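Local coordinates for sensor protein (Vibrio cholerae O1 biovar El Tor, PDB 3MXQ) that is the N-terminal PAS sensor domain of a histidine kinase that probably transfers a phosphoryl group from ATP to a protein histidine in a phosphorelay, at residues His101-Phe105 and Gln117-Asn121. Numbering follows the deposited sequence.
Sequences HLLPF and QMYQN
A loop can be tied to a strand largely through one amide side chain that offers its donor and its acceptor to different partners, as Gln120 illustrates. Gln117-Asn121 enters an extended strand, whereas His101-Phe105 is an irregular loop, with Leu102 in a helical conformation (phi/psi -58/-37) that turns the chain between the extended His101 and Leu103. The backbones stay apart: the closest CA pair, Phe105 and Tyr119, is separated by 7.9 Å. Gln120, m at chi1 and t at chi2, bridges the gap. Gln120 OE1 accepts a hydrogen bond from His101 ND1 at 3.1 Å, near the plane of the imidazole and close to linear at 161°; Gln120 NE2 donates to Leu103 O at 2.8 Å, a weak bond because the angle falls to 124°. Two residues earlier, on the same face of the strand, selenomethionine Met118 makes a Met-aromatic contact, with Met118 SE 3.9 Å from Phe105 CD1, oblique to the ring. Tyr119 and Asn121 direct their CA-to-CB bonds away from the loop. The backbone of Gln120 is hydrogen-bonded to that of Trp96, whose ring stacks on His101, while Leu103 packs on Val141 of strand 134-145. In this PAS fold the contact joins the loop that follows strand 92-95 to the start of strand 118-128, which lies between strands 92-95 and 134-145 in the antiparallel sheet.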
loop_
_atom_site.group_PDB
_atom_site.type_symbol
_atom_site.label_atom_id
_atom_site.label_comp_id
_atom_site.label_asym_id
_atom_site.label_seq_id
_atom_site.Cartn_x
_atom_site.Cartn_y
_atom_site.Cartn_z
ATOM N N HIS A 101 -2.032 -7.023 -26.803
ATOM C CA HIS A 101 -2.032 -6.374 -25.493
ATOM C C HIS A 101 -1.096 -5.179 -25.456
ATOM O O HIS A 101 0.008 -5.238 -25.965
ATOM C CB HIS A 101 -1.613 -7.370 -24.409
ATOM C CG HIS A 101 -2.681 -8.354 -24.042
ATOM N ND1 HIS A 101 -3.371 -8.294 -22.850
ATOM C CD2 HIS A 101 -3.176 -9.423 -24.712
ATOM C CE1 HIS A 101 -4.246 -9.283 -22.800
ATOM N NE2 HIS A 101 -4.152 -9.979 -23.919
ATOM N N LEU A 102 -1.540 -4.105 -24.822
ATOM C CA LEU A 102 -0.712 -2.918 -24.598
ATOM C C LEU A 102 0.581 -3.186 -23.820
ATOM O O LEU A 102 1.615 -2.588 -24.100
ATOM C CB LEU A 102 -1.528 -1.865 -23.852
ATOM C CG LEU A 102 -0.901 -0.500 -23.598
ATOM C CD1 LEU A 102 -0.819 0.229 -24.885
ATOM C CD2 LEU A 102 -1.749 0.289 -22.613
ATOM N N LEU A 103 0.514 -4.081 -22.839
ATOM C CA LEU A 103 1.645 -4.361 -21.967
ATOM C C LEU A 103 2.052 -5.832 -22.021
ATOM O O LEU A 103 1.191 -6.703 -22.073
ATOM C CB LEU A 103 1.304 -3.923 -20.547
ATOM C CG LEU A 103 1.239 -2.406 -20.405
ATOM C CD1 LEU A 103 0.362 -2.011 -19.268
ATOM C CD2 LEU A 103 2.629 -1.849 -20.215
ATOM N N PRO A 104 3.371 -6.112 -21.996
ATOM C CA PRO A 104 3.907 -7.429 -22.371
ATOM C C PRO A 104 3.863 -8.568 -21.327
ATOM O O PRO A 104 4.504 -9.616 -21.551
ATOM C CB PRO A 104 5.368 -7.106 -22.718
ATOM C CG PRO A 104 5.711 -5.968 -21.831
ATOM C CD PRO A 104 4.452 -5.149 -21.709
ATOM N N PHE A 105 3.138 -8.390 -20.220
ATOM C CA PHE A 105 3.023 -9.464 -19.220
ATOM C C PHE A 105 1.729 -10.258 -19.435
ATOM O O PHE A 105 1.459 -10.759 -20.530
ATOM C CB PHE A 105 3.053 -8.897 -17.794
ATOM C CG PHE A 105 4.021 -9.586 -16.854
ATOM C CD1 PHE A 105 4.113 -10.973 -16.792
ATOM C CD2 PHE A 105 4.814 -8.824 -15.994
ATOM C CE1 PHE A 105 5.001 -11.594 -15.915
ATOM C CE2 PHE A 105 5.703 -9.427 -15.106
ATOM C CZ PHE A 105 5.799 -10.819 -15.067
ATOM N N GLN A 117 -1.733 -20.045 -17.242
ATOM C CA GLN A 117 -2.088 -18.931 -18.126
ATOM C C GLN A 117 -2.396 -17.633 -17.376
ATOM O O GLN A 117 -3.047 -17.636 -16.329
ATOM C CB GLN A 117 -3.270 -19.310 -19.033
ATOM C CG GLN A 117 -2.965 -20.395 -20.078
ATOM C CD GLN A 117 -2.247 -19.871 -21.323
ATOM O OE1 GLN A 117 -2.277 -18.672 -21.622
ATOM N NE2 GLN A 117 -1.606 -20.778 -22.063
HETATM N N MSE A 118 -1.916 -16.526 -17.928
HETATM C CA MSE A 118 -2.175 -15.204 -17.373
HETATM C C MSE A 118 -3.011 -14.343 -18.320
HETATM O O MSE A 118 -3.194 -14.699 -19.479
HETATM C CB MSE A 118 -0.865 -14.498 -16.988
HETATM C CG MSE A 118 0.324 -14.739 -17.909
HETATM SE SE MSE A 118 2.020 -14.261 -17.025
HETATM C CE MSE A 118 3.099 -15.834 -17.550
ATOM N N TYR A 119 -3.540 -13.232 -17.810
ATOM C CA TYR A 119 -4.307 -12.272 -18.608
ATOM C C TYR A 119 -4.356 -10.891 -17.923
ATOM O O TYR A 119 -4.074 -10.764 -16.738
ATOM C CB TYR A 119 -5.720 -12.803 -18.909
ATOM C CG TYR A 119 -6.672 -12.768 -17.736
ATOM C CD1 TYR A 119 -7.644 -11.772 -17.633
ATOM C CD2 TYR A 119 -6.605 -13.729 -16.726
ATOM C CE1 TYR A 119 -8.529 -11.728 -16.539
ATOM C CE2 TYR A 119 -7.484 -13.697 -15.629
ATOM C CZ TYR A 119 -8.443 -12.695 -15.540
ATOM O OH TYR A 119 -9.310 -12.662 -14.466
ATOM N N GLN A 120 -4.721 -9.868 -18.689
ATOM C CA GLN A 120 -4.772 -8.496 -18.212
ATOM C C GLN A 120 -6.188 -7.967 -18.076
ATOM O O GLN A 120 -7.066 -8.300 -18.864
ATOM C CB GLN A 120 -3.992 -7.574 -19.144
ATOM C CG GLN A 120 -2.501 -7.822 -19.136
ATOM C CD GLN A 120 -1.728 -6.837 -20.000
ATOM O OE1 GLN A 120 -2.293 -6.143 -20.860
ATOM N NE2 GLN A 120 -0.420 -6.773 -19.777
ATOM N N ASN A 121 -6.388 -7.138 -17.050
ATOM C CA ASN A 121 -7.607 -6.367 -16.883
ATOM C C ASN A 121 -7.331 -4.885 -17.119
ATOM O O ASN A 121 -6.215 -4.398 -16.880
ATOM C CB ASN A 121 -8.201 -6.577 -15.491
ATOM C CG ASN A 121 -8.937 -7.895 -15.354
ATOM O OD1 ASN A 121 -9.629 -8.333 -16.266
ATOM N ND2 ASN A 121 -8.818 -8.520 -14.190
#